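Local coordinates for protein probable oxidoreductase (Pseudomonas aeruginosa, PDB 4B7X) that probably transfers hydride between NADP(H) and its substrate, as a medium-chain dehydrogenase/reductase whose Rossmann domain holds the dinucleotide, at residues V153-A158 / F223-G228; R176-A181 / G198-K203; R243-G248 / E276-M281. All coordinates share one frame; numbering follows the deposited sequence.

All three contacts join neighbouring strands of the six-stranded parallel Rossmann sheet, whose order is 198-201, 176-181, 152-155, 219-224, 242-246, 274-277. Interaction 1 occupies the middle, with interaction 2 on one flank and interaction 3 on the other; its centre is about 9 Å from that of interaction 2 and about 11 Å from that of interaction 3, while those two are about 20 Å apart. Along the chain, both segments of interaction 2 fall between the two of interaction 1, and interaction 3 follows. The strand ends together line the dinucleotide site: the adenosine-ribose phosphate meets interaction 2, adenine lies between interactions 1 and 2, the nicotinamide ribose meets interaction 1 and the carboxamide interaction 3.

Interaction 1 of 3, residues V153-A158 / F223-G228; sequences VVISGA and FDNVGG. With NAP (NADP nicotinamide-adenine-dinucleotide phosphate), chain T.
This is a parallel strand pairing in the middle of the Rossmann sheet, between 152-155 and 219-224, continued by side-chain bonds between S156 and N225 where the strands run out into the loops that border NADP. Upstream the pairing is regular: F223 N donates to V154 O (2.9 Å) and S156 N to F223 O (3.0 Å), while I155 CG1 rests on F223 CB on the face that carries both side chains. Beyond the strands, side chains take over. The S156 chi1 of 70° tucks OG in over its own backbone, where it accepts a nearly straight bond from N225 N at 2.7 Å. N225 returns the grip: ND2 donates to S156 O at 3.0 Å, close to the plane of the amide, and CG lies in plane at the edge of the F223 ring. D224 OD1 receives V226 N, closing an Asx turn, and from the same face of its carboxylate G227 N, which extends it to an Asx motif. At G157 a side chain would come too near N225 CB, and glycine easily adopts the positive phi. On the cofactor side V226 CG1 touches adenine C2A at 3.4 Å. S156 OG thus satisfies the buried N225 amide and N225 ND2 the S156 carbonyl, which leaves N225 O positioned to accept the ribose hydroxyl O3D of NADP at 2.8 Å.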
# COMPACT_ATOMS: atom_id res chain seq x y z
N VAL H 153 17.33 2.73 -2.06
CA VAL H 153 16.68 1.56 -1.47
C VAL H 153 16.99 1.45 0.03
O VAL H 153 18.16 1.22 0.42
CB VAL H 153 17.13 0.26 -2.19
CG1 VAL H 153 16.66 -0.98 -1.45
CG2 VAL H 153 16.63 0.23 -3.62
N VAL H 154 15.96 1.61 0.86
CA VAL H 154 16.07 1.46 2.32
C VAL H 154 15.51 0.11 2.80
O VAL H 154 14.38 -0.29 2.45
CB VAL H 154 15.37 2.63 3.05
CG1 VAL H 154 15.32 2.41 4.56
CG2 VAL H 154 16.07 3.95 2.74
N ILE H 155 16.29 -0.58 3.62
CA ILE H 155 15.91 -1.89 4.15
C ILE H 155 15.91 -1.93 5.68
O ILE H 155 16.94 -1.69 6.31
CB ILE H 155 16.85 -2.97 3.64
CG1 ILE H 155 16.82 -2.98 2.11
CG2 ILE H 155 16.44 -4.34 4.17
CD1 ILE H 155 18.12 -3.40 1.49
N SER H 156 14.74 -2.24 6.26
CA SER H 156 14.65 -2.54 7.69
C SER H 156 14.98 -4.00 7.99
O SER H 156 15.00 -4.86 7.10
CB SER H 156 13.28 -2.17 8.24
OG SER H 156 12.28 -3.03 7.75
N GLY H 157 15.25 -4.29 9.26
CA GLY H 157 15.80 -5.59 9.69
C GLY H 157 16.96 -5.99 8.82
O GLY H 157 17.09 -7.16 8.44
N ALA H 158 17.82 -5.03 8.50
CA ALA H 158 18.74 -5.15 7.36
C ALA H 158 19.89 -6.13 7.53
O ALA H 158 20.44 -6.62 6.55
CB ALA H 158 19.26 -3.78 6.95
N PHE H 223 12.01 -1.73 1.73
CA PHE H 223 11.79 -3.11 2.10
C PHE H 223 11.52 -3.18 3.60
O PHE H 223 12.45 -3.03 4.42
CB PHE H 223 13.04 -3.91 1.78
CG PHE H 223 12.81 -5.39 1.65
CD1 PHE H 223 12.57 -6.18 2.77
CD2 PHE H 223 12.88 -6.00 0.40
CE1 PHE H 223 12.37 -7.54 2.65
CE2 PHE H 223 12.70 -7.37 0.28
CZ PHE H 223 12.44 -8.14 1.40
N ASP H 224 10.26 -3.40 3.98
CA ASP H 224 9.89 -3.41 5.40
C ASP H 224 9.81 -4.82 5.98
O ASP H 224 8.98 -5.64 5.57
CB ASP H 224 8.59 -2.65 5.66
CG ASP H 224 8.36 -2.37 7.14
OD1 ASP H 224 9.30 -2.52 7.97
OD2 ASP H 224 7.22 -1.96 7.47
N ASN H 225 10.68 -5.08 6.95
CA ASN H 225 10.72 -6.34 7.67
C ASN H 225 10.21 -6.16 9.12
O ASN H 225 10.02 -7.13 9.84
CB ASN H 225 12.16 -6.88 7.69
CG ASN H 225 12.54 -7.59 6.40
OD1 ASN H 225 11.81 -8.45 5.91
ND2 ASN H 225 13.71 -7.24 5.84
N VAL H 226 9.98 -4.90 9.50
CA VAL H 226 9.87 -4.54 10.93
C VAL H 226 8.56 -3.87 11.34
O VAL H 226 8.02 -4.16 12.41
CB VAL H 226 11.07 -3.64 11.37
CG1 VAL H 226 10.87 -3.11 12.78
CG2 VAL H 226 12.37 -4.43 11.29
N GLY H 227 8.05 -2.98 10.49
CA GLY H 227 6.83 -2.25 10.79
C GLY H 227 7.07 -1.26 11.92
O GLY H 227 8.17 -0.74 12.08
N GLY H 228 6.02 -0.99 12.69
CA GLY H 228 6.09 -0.08 13.83
C GLY H 228 6.49 1.34 13.47
O GLY H 228 6.18 1.82 12.38
PA NAP T . 15.90 -11.83 10.85
O1A NAP T . 17.21 -12.58 10.31
O2A NAP T . 15.78 -10.48 10.25
O5B NAP T . 15.91 -11.81 12.45
C5B NAP T . 14.97 -10.95 13.10
C4B NAP T . 15.54 -9.52 13.24
O4B NAP T . 14.43 -8.62 13.47
C3B NAP T . 16.38 -9.40 14.52
O3B NAP T . 17.76 -9.75 14.24
C2B NAP T . 16.27 -7.92 14.85
O2B NAP T . 17.29 -7.25 14.15
C1B NAP T . 14.97 -7.47 14.19
N9A NAP T . 13.99 -7.05 15.19
C8A NAP T . 13.35 -7.85 16.06
N7A NAP T . 12.52 -7.11 16.80
C5A NAP T . 12.63 -5.85 16.39
C6A NAP T . 12.04 -4.66 16.78
N6A NAP T . 11.14 -4.66 17.76
N1A NAP T . 12.37 -3.52 16.16
C2A NAP T . 13.27 -3.52 15.18
N3A NAP T . 13.86 -4.63 14.78
C4A NAP T . 13.56 -5.81 15.37
O3 NAP T . 14.62 -12.72 10.44
PN NAP T . 14.27 -12.91 8.88
O1N NAP T . 14.12 -14.36 8.68
O2N NAP T . 15.20 -12.17 7.99
O5D NAP T . 12.83 -12.22 8.91
C5D NAP T . 12.69 -10.84 8.62
C4D NAP T . 11.22 -10.46 8.31
O4D NAP T . 10.74 -11.08 7.08
C3D NAP T . 10.27 -10.89 9.42
O3D NAP T . 9.32 -9.85 9.54
C2D NAP T . 9.58 -12.14 8.86
O2D NAP T . 8.26 -12.30 9.42
C1D NAP T . 9.46 -11.75 7.40
N1N NAP T . 9.30 -12.85 6.44
C2N NAP T . 8.27 -12.71 5.50
C3N NAP T . 8.04 -13.69 4.55
C7N NAP T . 6.90 -13.47 3.55
O7N NAP T . 6.73 -14.24 2.62
N7N NAP T . 6.18 -12.36 3.74
C4N NAP T . 8.88 -14.82 4.52
C5N NAP T . 9.92 -14.96 5.45
C6N NAP T . 10.14 -13.98 6.41
P2B NAP T . 18.09 -6.04 14.85
O1X NAP T . 16.98 -5.10 15.54
O2X NAP T . 18.95 -6.72 16.04
O3X NAP T . 18.95 -5.36 13.86

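Interaction 2 of 3, residues R176-A181 / G198-K203; sequences RVVGIA and GAIDYK. With NAP (NADP nicotinamide-adenine-dinucleotide phosphate), chain T.
G179 O accepts I200 N at 2.6 Å, with a weaker CA-H...O contact from A199 CA at 3.1 Å. The same alternation runs along both parallel strands, with G198 N bonded to V177 O, G179 N to G198 O and A181 N to I200 O, before a weak bond of 3.4 Å from Y202 N to A181 O lets the pairing fade. The two strands and helix 184-194 form a beta-alpha-beta unit at one edge of the Rossmann sheet. On one face A181, A199 and D201 meet C187 of that helix, and G179, lacking a side chain, leaves room for A158 CB against its CA. The other face is beta-branched and apolar: the V178 and I200 side chains cross at a slant, CG1 to CD1 4.1 Å; those of I180 and Y202 lie roughly perpendicular, touching through CG2 and CB. Helix 207-214 packs over I180 and I200 through L207. D201 OD1 accepts K203 N, out of the carboxylate plane on the anti side, in an Asx turn; it also takes G183 N, while OD2 is bonded to N204. This turn follows the strand directly and introduces Y202 and K203. A chi1 of 77° turns the Y202 ring past A181, with K203 CG lying 3.8 Å above one face. Y202 OH is modelled 2.4 Å from phosphate oxygen O1X of NADP, at the edge of the ring in its plane; a hydrogen bond is likely, but so short a distance leaves its exact geometry doubtful. K203 NZ lies 3.6 Å from O2X. The Y202 hydroxyl and the nearby K203 ammonium beside this phosphate are consistent with a preference for NADP over NAD.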
# COMPACT_ATOMS: atom_id res chain seq x y z
N ARG H 176 21.60 2.62 -4.56
CA ARG H 176 22.15 3.07 -3.30
C ARG H 176 21.34 2.41 -2.19
O ARG H 176 20.12 2.58 -2.10
CB ARG H 176 22.08 4.59 -3.17
CG ARG H 176 22.67 5.09 -1.86
CD ARG H 176 22.85 6.60 -1.83
NE ARG H 176 23.79 7.01 -0.77
CZ ARG H 176 25.11 7.10 -0.94
NH1 ARG H 176 25.65 6.82 -2.12
NH2 ARG H 176 25.88 7.47 0.07
N VAL H 177 22.04 1.65 -1.35
CA VAL H 177 21.42 0.82 -0.33
C VAL H 177 21.72 1.33 1.08
O VAL H 177 22.88 1.42 1.48
CB VAL H 177 21.89 -0.64 -0.48
CG1 VAL H 177 21.16 -1.52 0.52
CG2 VAL H 177 21.64 -1.12 -1.89
N VAL H 178 20.66 1.63 1.83
CA VAL H 178 20.75 2.09 3.20
C VAL H 178 20.09 1.05 4.09
O VAL H 178 18.92 0.72 3.88
CB VAL H 178 20.04 3.46 3.36
CG1 VAL H 178 19.98 3.88 4.82
CG2 VAL H 178 20.74 4.53 2.53
N GLY H 179 20.84 0.53 5.07
CA GLY H 179 20.31 -0.44 6.05
C GLY H 179 19.94 0.18 7.39
O GLY H 179 20.62 1.08 7.88
N ILE H 180 18.84 -0.28 7.97
CA ILE H 180 18.45 0.10 9.32
C ILE H 180 18.55 -1.14 10.18
O ILE H 180 17.85 -2.14 9.94
CB ILE H 180 17.03 0.68 9.36
CG1 ILE H 180 16.95 1.96 8.50
CG2 ILE H 180 16.61 0.96 10.81
CD1 ILE H 180 15.54 2.48 8.28
N ALA H 181 19.44 -1.10 11.16
CA ALA H 181 19.75 -2.29 11.95
C ALA H 181 20.05 -1.94 13.40
O ALA H 181 20.32 -0.78 13.73
CB ALA H 181 20.91 -3.05 11.33
N GLY H 198 25.26 2.67 3.24
CA GLY H 198 25.07 3.34 4.52
C GLY H 198 24.28 2.49 5.50
O GLY H 198 23.66 1.49 5.11
N ALA H 199 24.30 2.89 6.77
CA ALA H 199 23.56 2.18 7.80
C ALA H 199 23.04 3.15 8.83
O ALA H 199 23.66 4.18 9.07
CB ALA H 199 24.44 1.12 8.46
N ILE H 200 21.89 2.83 9.40
CA ILE H 200 21.32 3.63 10.49
C ILE H 200 21.05 2.71 11.68
O ILE H 200 20.31 1.73 11.58
CB ILE H 200 20.03 4.38 10.07
CG1 ILE H 200 20.28 5.33 8.89
CG2 ILE H 200 19.44 5.16 11.24
CD1 ILE H 200 19.01 5.84 8.23
N ASP H 201 21.67 3.04 12.81
CA ASP H 201 21.50 2.31 14.06
C ASP H 201 20.30 2.86 14.83
O ASP H 201 20.43 3.84 15.57
CB ASP H 201 22.79 2.43 14.90
CG ASP H 201 22.81 1.51 16.12
OD1 ASP H 201 21.75 0.96 16.51
OD2 ASP H 201 23.90 1.36 16.70
N TYR H 202 19.14 2.23 14.65
CA TYR H 202 17.91 2.71 15.28
C TYR H 202 17.96 2.64 16.81
O TYR H 202 17.18 3.31 17.50
CB TYR H 202 16.68 1.96 14.73
CG TYR H 202 16.49 0.55 15.29
CD1 TYR H 202 15.78 0.33 16.47
CD2 TYR H 202 17.02 -0.56 14.63
CE1 TYR H 202 15.60 -0.94 16.99
CE2 TYR H 202 16.85 -1.84 15.13
CZ TYR H 202 16.14 -2.03 16.31
OH TYR H 202 15.97 -3.29 16.84
N LYS H 203 18.88 1.84 17.35
CA LYS H 203 19.01 1.70 18.80
C LYS H 203 19.78 2.86 19.42
O LYS H 203 19.54 3.21 20.58
CB LYS H 203 19.65 0.36 19.17
CG LYS H 203 18.67 -0.81 19.27
CD LYS H 203 19.42 -2.14 19.27
CE LYS H 203 18.47 -3.34 19.19
NZ LYS H 203 19.21 -4.60 18.91
PA NAP T . 15.90 -11.83 10.85
O1A NAP T . 17.21 -12.58 10.31
O2A NAP T . 15.78 -10.48 10.25
O5B NAP T . 15.91 -11.81 12.45
C5B NAP T . 14.97 -10.95 13.10
C4B NAP T . 15.54 -9.52 13.24
O4B NAP T . 14.43 -8.62 13.47
C3B NAP T . 16.38 -9.40 14.52
O3B NAP T . 17.76 -9.75 14.24
C2B NAP T . 16.27 -7.92 14.85
O2B NAP T . 17.29 -7.25 14.15
C1B NAP T . 14.97 -7.47 14.19
N9A NAP T . 13.99 -7.05 15.19
C8A NAP T . 13.35 -7.85 16.06
N7A NAP T . 12.52 -7.11 16.80
C5A NAP T . 12.63 -5.85 16.39
C6A NAP T . 12.04 -4.66 16.78
N6A NAP T . 11.14 -4.66 17.76
N1A NAP T . 12.37 -3.52 16.16
C2A NAP T . 13.27 -3.52 15.18
N3A NAP T . 13.86 -4.63 14.78
C4A NAP T . 13.56 -5.81 15.37
O3 NAP T . 14.62 -12.72 10.44
PN NAP T . 14.27 -12.91 8.88
O1N NAP T . 14.12 -14.36 8.68
O2N NAP T . 15.20 -12.17 7.99
O5D NAP T . 12.83 -12.22 8.91
C5D NAP T . 12.69 -10.84 8.62
C4D NAP T . 11.22 -10.46 8.31
O4D NAP T . 10.74 -11.08 7.08
C3D NAP T . 10.27 -10.89 9.42
O3D NAP T . 9.32 -9.85 9.54
C2D NAP T . 9.58 -12.14 8.86
O2D NAP T . 8.26 -12.30 9.42
C1D NAP T . 9.46 -11.75 7.40
N1N NAP T . 9.30 -12.85 6.44
C2N NAP T . 8.27 -12.71 5.50
C3N NAP T . 8.04 -13.69 4.55
C7N NAP T . 6.90 -13.47 3.55
O7N NAP T . 6.73 -14.24 2.62
N7N NAP T . 6.18 -12.36 3.74
C4N NAP T . 8.88 -14.82 4.52
C5N NAP T . 9.92 -14.96 5.45
C6N NAP T . 10.14 -13.98 6.41
P2B NAP T . 18.09 -6.04 14.85
O1X NAP T . 16.98 -5.10 15.54
O2X NAP T . 18.95 -6.72 16.04
O3X NAP T . 18.95 -5.36 13.86

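Interaction 3 of 3, residues R243-G248 / E276-M281; sequences RIVLCG and EGMVVM. With NAP (NADP nicotinamide-adenine-dinucleotide phosphate), chain T.
I244 O accepts E276 N at 2.9 Å, and E276 answers through its own carbonyl, which takes L246 N at 2.7 Å from above the carbonyl plane. One step on, L246 O receives M278 N only weakly, at 3.4 Å, with G277 CA adding a C-H contact as the strands part. The carboxylate of E276 finds its partner elsewhere, in a salt bridge to R274 of the second subunit. These are the last two strands of the Rossmann sheet, and E276 pairs antiparallel with a strand of that subunit, so that the sheet continues through the dimer. Past the strand ends the backbone turns to the nicotinamide carboxamide of NADP. N7N donates to C247 O (3.0 Å) and, with a less certain oxygen position, to M278 O; O7N accepts V280 N at 2.7 Å. C247, its SG anti to the backbone N (chi1 177°), lies 3.5 Å from ring atom C2N. The M278 chain folds round on itself, bringing SD to 3.7 Å from O7N. G248 suits its place because CA passes 3.3 Å from ribose O3D, leaving no space for a side chain there.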
# COMPACT_ATOMS: atom_id res chain seq x y z
N ARG H 243 8.02 2.51 -3.89
CA ARG H 243 7.41 1.23 -3.58
C ARG H 243 7.81 0.80 -2.16
O ARG H 243 9.01 0.72 -1.84
CB ARG H 243 7.81 0.15 -4.60
CG ARG H 243 7.15 0.28 -5.98
CD ARG H 243 7.81 1.36 -6.82
NE ARG H 243 9.12 0.92 -7.27
CZ ARG H 243 10.18 1.70 -7.50
NH1 ARG H 243 10.13 3.01 -7.33
NH2 ARG H 243 11.29 1.14 -7.91
N ILE H 244 6.81 0.56 -1.33
CA ILE H 244 7.01 -0.04 -0.02
C ILE H 244 6.61 -1.52 -0.06
O ILE H 244 5.43 -1.87 -0.18
CB ILE H 244 6.22 0.70 1.08
CG1 ILE H 244 6.74 2.13 1.21
CG2 ILE H 244 6.33 -0.02 2.41
CD1 ILE H 244 5.84 3.04 2.02
N VAL H 245 7.61 -2.39 0.02
CA VAL H 245 7.35 -3.81 0.09
C VAL H 245 7.06 -4.24 1.53
O VAL H 245 7.95 -4.19 2.39
CB VAL H 245 8.51 -4.64 -0.49
CG1 VAL H 245 8.16 -6.12 -0.49
CG2 VAL H 245 8.83 -4.18 -1.91
N LEU H 246 5.82 -4.67 1.79
CA LEU H 246 5.48 -5.23 3.10
C LEU H 246 5.85 -6.70 3.18
O LEU H 246 5.09 -7.59 2.75
CB LEU H 246 4.00 -5.08 3.42
CG LEU H 246 3.42 -3.70 3.74
CD1 LEU H 246 2.05 -3.91 4.38
CD2 LEU H 246 4.32 -2.84 4.64
N CYS H 247 7.01 -6.97 3.74
CA CYS H 247 7.48 -8.34 3.88
C CYS H 247 7.15 -8.86 5.29
O CYS H 247 6.71 -10.00 5.43
CB CYS H 247 8.98 -8.42 3.58
SG CYS H 247 9.72 -10.05 3.79
N GLY H 248 7.30 -8.02 6.30
CA GLY H 248 7.01 -8.40 7.68
C GLY H 248 6.83 -7.22 8.61
O GLY H 248 6.99 -6.06 8.20
N GLU H 276 2.75 -2.69 -0.85
CA GLU H 276 2.28 -4.01 -1.26
C GLU H 276 2.87 -5.15 -0.42
O GLU H 276 4.08 -5.18 -0.17
CB GLU H 276 2.56 -4.24 -2.76
CG GLU H 276 2.09 -5.59 -3.25
CD GLU H 276 2.10 -5.76 -4.75
OE1 GLU H 276 2.29 -4.78 -5.50
OE2 GLU H 276 1.89 -6.90 -5.19
N GLY H 277 1.99 -6.06 0.00
CA GLY H 277 2.37 -7.26 0.77
C GLY H 277 2.68 -8.44 -0.13
O GLY H 277 2.29 -8.47 -1.29
N MET H 278 3.42 -9.41 0.40
CA MET H 278 3.77 -10.59 -0.37
C MET H 278 4.00 -11.75 0.57
O MET H 278 4.23 -11.56 1.77
CB MET H 278 5.01 -10.34 -1.24
CG MET H 278 6.29 -10.07 -0.44
SD MET H 278 7.06 -11.61 0.11
CE MET H 278 7.62 -12.27 -1.45
N VAL H 279 3.95 -12.96 0.01
CA VAL H 279 4.11 -14.20 0.75
C VAL H 279 4.94 -15.11 -0.18
O VAL H 279 4.58 -15.35 -1.34
CB VAL H 279 2.74 -14.81 1.14
CG1 VAL H 279 2.83 -16.30 1.42
CG2 VAL H 279 2.16 -14.11 2.36
N VAL H 280 6.07 -15.59 0.33
CA VAL H 280 7.09 -16.18 -0.53
C VAL H 280 6.59 -17.43 -1.26
O VAL H 280 6.96 -17.68 -2.39
CB VAL H 280 8.44 -16.41 0.23
CG1 VAL H 280 8.31 -17.51 1.28
CG2 VAL H 280 9.58 -16.72 -0.74
N MET H 281 5.72 -18.20 -0.61
CA MET H 281 5.19 -19.44 -1.21
C MET H 281 4.39 -19.23 -2.50
O MET H 281 4.29 -20.14 -3.30
CB MET H 281 4.36 -20.24 -0.21
CG MET H 281 5.18 -20.79 0.96
SD MET H 281 6.69 -21.66 0.48
CE MET H 281 6.03 -23.17 -0.25
PA NAP T . 15.90 -11.83 10.85
O1A NAP T . 17.21 -12.58 10.31
O2A NAP T . 15.78 -10.48 10.25
O5B NAP T . 15.91 -11.81 12.45
C5B NAP T . 14.97 -10.95 13.10
C4B NAP T . 15.54 -9.52 13.24
O4B NAP T . 14.43 -8.62 13.47
C3B NAP T . 16.38 -9.40 14.52
O3B NAP T . 17.76 -9.75 14.24
C2B NAP T . 16.27 -7.92 14.85
O2B NAP T . 17.29 -7.25 14.15
C1B NAP T . 14.97 -7.47 14.19
N9A NAP T . 13.99 -7.05 15.19
C8A NAP T . 13.35 -7.85 16.06
N7A NAP T . 12.52 -7.11 16.80
C5A NAP T . 12.63 -5.85 16.39
C6A NAP T . 12.04 -4.66 16.78
N6A NAP T . 11.14 -4.66 17.76
N1A NAP T . 12.37 -3.52 16.16
C2A NAP T . 13.27 -3.52 15.18
N3A NAP T . 13.86 -4.63 14.78
C4A NAP T . 13.56 -5.81 15.37
O3 NAP T . 14.62 -12.72 10.44
PN NAP T . 14.27 -12.91 8.88
O1N NAP T . 14.12 -14.36 8.68
O2N NAP T . 15.20 -12.17 7.99
O5D NAP T . 12.83 -12.22 8.91
C5D NAP T . 12.69 -10.84 8.62
C4D NAP T . 11.22 -10.46 8.31
O4D NAP T . 10.74 -11.08 7.08
C3D NAP T . 10.27 -10.89 9.42
O3D NAP T . 9.32 -9.85 9.54
C2D NAP T . 9.58 -12.14 8.86
O2D NAP T . 8.26 -12.30 9.42
C1D NAP T . 9.46 -11.75 7.40
N1N NAP T . 9.30 -12.85 6.44
C2N NAP T . 8.27 -12.71 5.50
C3N NAP T . 8.04 -13.69 4.55
C7N NAP T . 6.90 -13.47 3.55
O7N NAP T . 6.73 -14.24 2.62
N7N NAP T . 6.18 -12.36 3.74
C4N NAP T . 8.88 -14.82 4.52
C5N NAP T . 9.92 -14.96 5.45
C6N NAP T . 10.14 -13.98 6.41
P2B NAP T . 18.09 -6.04 14.85
O1X NAP T . 16.98 -5.10 15.54
O2X NAP T . 18.95 -6.72 16.04
O3X NAP T . 18.95 -5.36 13.86